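Local coordinates for retinoic acid receptor (Platynereis dumerilii, PDB 6EU9), which binds all-trans retinoic acid through its ligand-binding domain and probably serves as a low-affinity retinoic acid sensor in neuronal differentiation, at residues I177-T180 and L181-V185. Numbering follows the deposited sequence.
Sequences ILET and LKHYV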
ATOM      1  N   ILE A 177       0.278  13.682 -15.860  1.00 27.33           N
ATOM      2  CA  ILE A 177       1.289  12.802 -16.483  1.00 30.49           C
ATOM      3  C   ILE A 177       0.928  12.475 -17.922  1.00 30.35           C
ATOM      4  O   ILE A 177       1.775  12.387 -18.782  1.00 32.35           O
ATOM      5  CB  ILE A 177       1.479  11.480 -15.728  1.00 29.46           C
ATOM      6  CG1 ILE A 177       1.510  11.759 -14.213  1.00 27.60           C
ATOM      7  CG2 ILE A 177       2.715  10.742 -16.253  1.00 27.23           C
ATOM      8  CD1 ILE A 177       1.142  10.566 -13.318  1.00 26.98           C
ATOM      9  N   LEU A 178      -0.350  12.313 -18.175  1.00 28.60           N
ATOM     10  CA  LEU A 178      -0.855  12.153 -19.491  1.00 30.47           C
ATOM     11  C   LEU A 178      -0.616  13.374 -20.352  1.00 36.75           C
ATOM     12  O   LEU A 178      -0.146  13.262 -21.490  1.00 43.95           O
ATOM     13  CB  LEU A 178      -2.337  11.859 -19.426  1.00 29.33           C
ATOM     14  CG  LEU A 178      -2.613  10.464 -18.864  1.00 28.19           C
ATOM     15  CD1 LEU A 178      -4.036  10.354 -18.316  1.00 24.38           C
ATOM     16  CD2 LEU A 178      -2.225   9.451 -19.983  1.00 31.51           C
ATOM     17  N   GLU A 179      -0.896  14.558 -19.810  1.00 37.85           N
ATOM     18  CA  GLU A 179      -0.680  15.773 -20.561  1.00 37.75           C
ATOM     19  C   GLU A 179       0.815  15.955 -20.846  1.00 34.80           C
ATOM     20  O   GLU A 179       1.216  16.318 -21.933  1.00 34.94           O
ATOM     21  CB  GLU A 179      -1.306  16.934 -19.820  1.00 41.48           C
ATOM     22  CG  GLU A 179      -1.584  18.110 -20.720  1.00 48.93           C
ATOM     23  CD  GLU A 179      -2.571  17.866 -21.856  1.00 59.80           C
ATOM     24  OE1 GLU A 179      -3.195  16.756 -21.938  1.00 65.24           O
ATOM     25  OE2 GLU A 179      -2.727  18.814 -22.673  1.00 62.45           O
ATOM     26  N   THR A 180       1.610  15.634 -19.843  1.00 30.78           N
ATOM     27  CA  THR A 180       3.062  15.734 -19.926  1.00 30.27           C
ATOM     28  C   THR A 180       3.605  14.781 -20.944  1.00 31.51           C
ATOM     29  O   THR A 180       4.509  15.167 -21.703  1.00 31.26           O
ATOM     30  CB  THR A 180       3.713  15.397 -18.599  1.00 27.58           C
ATOM     31  OG1 THR A 180       3.061  16.210 -17.630  1.00 32.83           O
ATOM     32  CG2 THR A 180       5.108  15.723 -18.634  1.00 23.42           C
ATOM     33  N   LEU A 181       3.138  13.517 -20.931  1.00 31.43           N
ATOM     34  CA  LEU A 181       3.566  12.555 -21.933  1.00 31.96           C
ATOM     35  C   LEU A 181       3.241  13.071 -23.356  1.00 29.10           C
ATOM     36  O   LEU A 181       4.113  13.021 -24.182  1.00 23.22           O
ATOM     37  CB  LEU A 181       3.028  11.155 -21.685  1.00 32.89           C
ATOM     38  CG  LEU A 181       3.361  10.122 -22.813  1.00 31.41           C
ATOM     39  CD1 LEU A 181       4.851   9.755 -22.898  1.00 27.08           C
ATOM     40  CD2 LEU A 181       2.476   8.891 -22.594  1.00 30.65           C
ATOM     41  N   LYS A 182       2.057  13.679 -23.496  1.00 30.10           N
ATOM     42  CA  LYS A 182       1.635  14.220 -24.775  1.00 33.12           C
ATOM     43  C   LYS A 182       2.573  15.254 -25.333  1.00 34.15           C
ATOM     44  O   LYS A 182       2.949  15.211 -26.498  1.00 42.97           O
ATOM     45  CB  LYS A 182       0.212  14.781 -24.726  1.00 33.10           C
ATOM     46  CG  LYS A 182      -0.226  15.497 -26.013  1.00 30.54           C
ATOM     47  CD  LYS A 182      -1.693  15.712 -26.219  1.00 31.01           C
ATOM     48  CE  LYS A 182      -2.294  16.473 -25.075  1.00 34.10           C
ATOM     49  NZ  LYS A 182      -3.781  16.573 -25.004  1.00 37.97           N
ATOM     50  N   HIS A 183       2.905  16.223 -24.520  1.00 34.13           N
ATOM     51  CA  HIS A 183       3.759  17.341 -24.909  1.00 31.74           C
ATOM     52  C   HIS A 183       5.135  16.807 -25.172  1.00 30.28           C
ATOM     53  O   HIS A 183       5.788  17.257 -26.076  1.00 34.70           O
ATOM     54  CB  HIS A 183       3.786  18.396 -23.782  1.00 33.81           C
ATOM     55  CG  HIS A 183       2.460  19.051 -23.552  1.00 32.68           C
ATOM     56  ND1 HIS A 183       2.093  19.595 -22.343  1.00 30.35           N
ATOM     57  CD2 HIS A 183       1.412  19.257 -24.391  1.00 31.76           C
ATOM     58  CE1 HIS A 183       0.883  20.122 -22.439  1.00 32.47           C
ATOM     59  NE2 HIS A 183       0.441  19.919 -23.672  1.00 33.43           N
ATOM     60  N   TYR A 184       5.608  15.850 -24.385  1.00 29.18           N
ATOM     61  CA  TYR A 184       6.955  15.317 -24.593  1.00 31.98           C
ATOM     62  C   TYR A 184       7.001  14.581 -25.940  1.00 37.64           C
ATOM     63  O   TYR A 184       7.952  14.720 -26.699  1.00 36.09           O
ATOM     64  CB  TYR A 184       7.342  14.380 -23.499  1.00 31.21           C
ATOM     65  CG  TYR A 184       8.737  13.827 -23.631  1.00 30.49           C
ATOM     66  CD1 TYR A 184       8.985  12.633 -24.375  1.00 29.91           C
ATOM     67  CD2 TYR A 184       9.818  14.434 -22.975  1.00 29.61           C
ATOM     68  CE1 TYR A 184      10.255  12.094 -24.415  1.00 28.23           C
ATOM     69  CE2 TYR A 184      11.098  13.907 -23.089  1.00 29.88           C
ATOM     70  CZ  TYR A 184      11.301  12.744 -23.830  1.00 28.13           C
ATOM     71  OH  TYR A 184      12.564  12.226 -23.869  1.00 29.33           O
ATOM     72  N   VAL A 185       5.973  13.790 -26.225  1.00 39.96           N
ATOM     73  CA  VAL A 185       5.858  13.067 -27.465  1.00 38.39           C
ATOM     74  C   VAL A 185       5.809  14.055 -28.604  1.00 41.42           C
ATOM     75  O   VAL A 185       6.546  13.897 -29.571  1.00 45.42           O
ATOM     76  CB  VAL A 185       4.620  12.132 -27.478  1.00 36.88           C
ATOM     77  CG1 VAL A 185       4.422  11.563 -28.853  1.00 36.06           C
ATOM     78  CG2 VAL A 185       4.830  10.936 -26.628  1.00 36.28           C
TER
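Two successive turns of helix 167-188 in the nuclear receptor ligand-binding domain meet here, with Glu-179 facing Lys-182 and His-183 one turn further along. The helical register follows from four i to i+4 backbone bonds: Leu-181 N donates to Ile-177 O at 2.8 Å, and the amides of Lys-182, His-183 and Tyr-184 reach the carbonyls of Leu-178, Glu-179 and Thr-180, all of them close to straight. On the outer side, the salt bridge rests on Lys-182 NZ lying 3.1 Å from Glu-179 OE1, which it meets on the syn side but 26° out of the carboxylate plane. The second branch, Glu-179 OE2, is a weak partner at 3.4 Å from Lys-182 NZ. Both chains run alongside each other and point the same way; the bend in the lysine at chi3 (57°) turns its ammonium toward the acid. The glutamate also passes beside the imidazole of His-183: Glu-179 CG is 3.6 Å from His-183 CE1, and the carboxylate stands nearly perpendicular to the ring, while Glu-179 OE2 is 3.5 Å from His-183 NE2. Over one face of this ring, offset toward its rim, sits the backbone oxygen Glu-179 O, 3.4 Å from His-183 CG. The other ring nitrogen, ND1, is hydrogen-bonded to Glu-8 of helix 6-22, tying that helix to this one. Thr-180 returns its hydroxyl to Pro-176 O, one turn back, and packs on Met-11 and Val-12, whereas Leu-181 turns to Phe-196 of helix 195-222. The pattern is that of an amphipathic helix in the alpha-helical ligand-binding domain: an i to i+3 Glu-Lys salt bridge on its partly exposed side, and Ile-177, Thr-180 and Leu-181 buried against neighbouring helices.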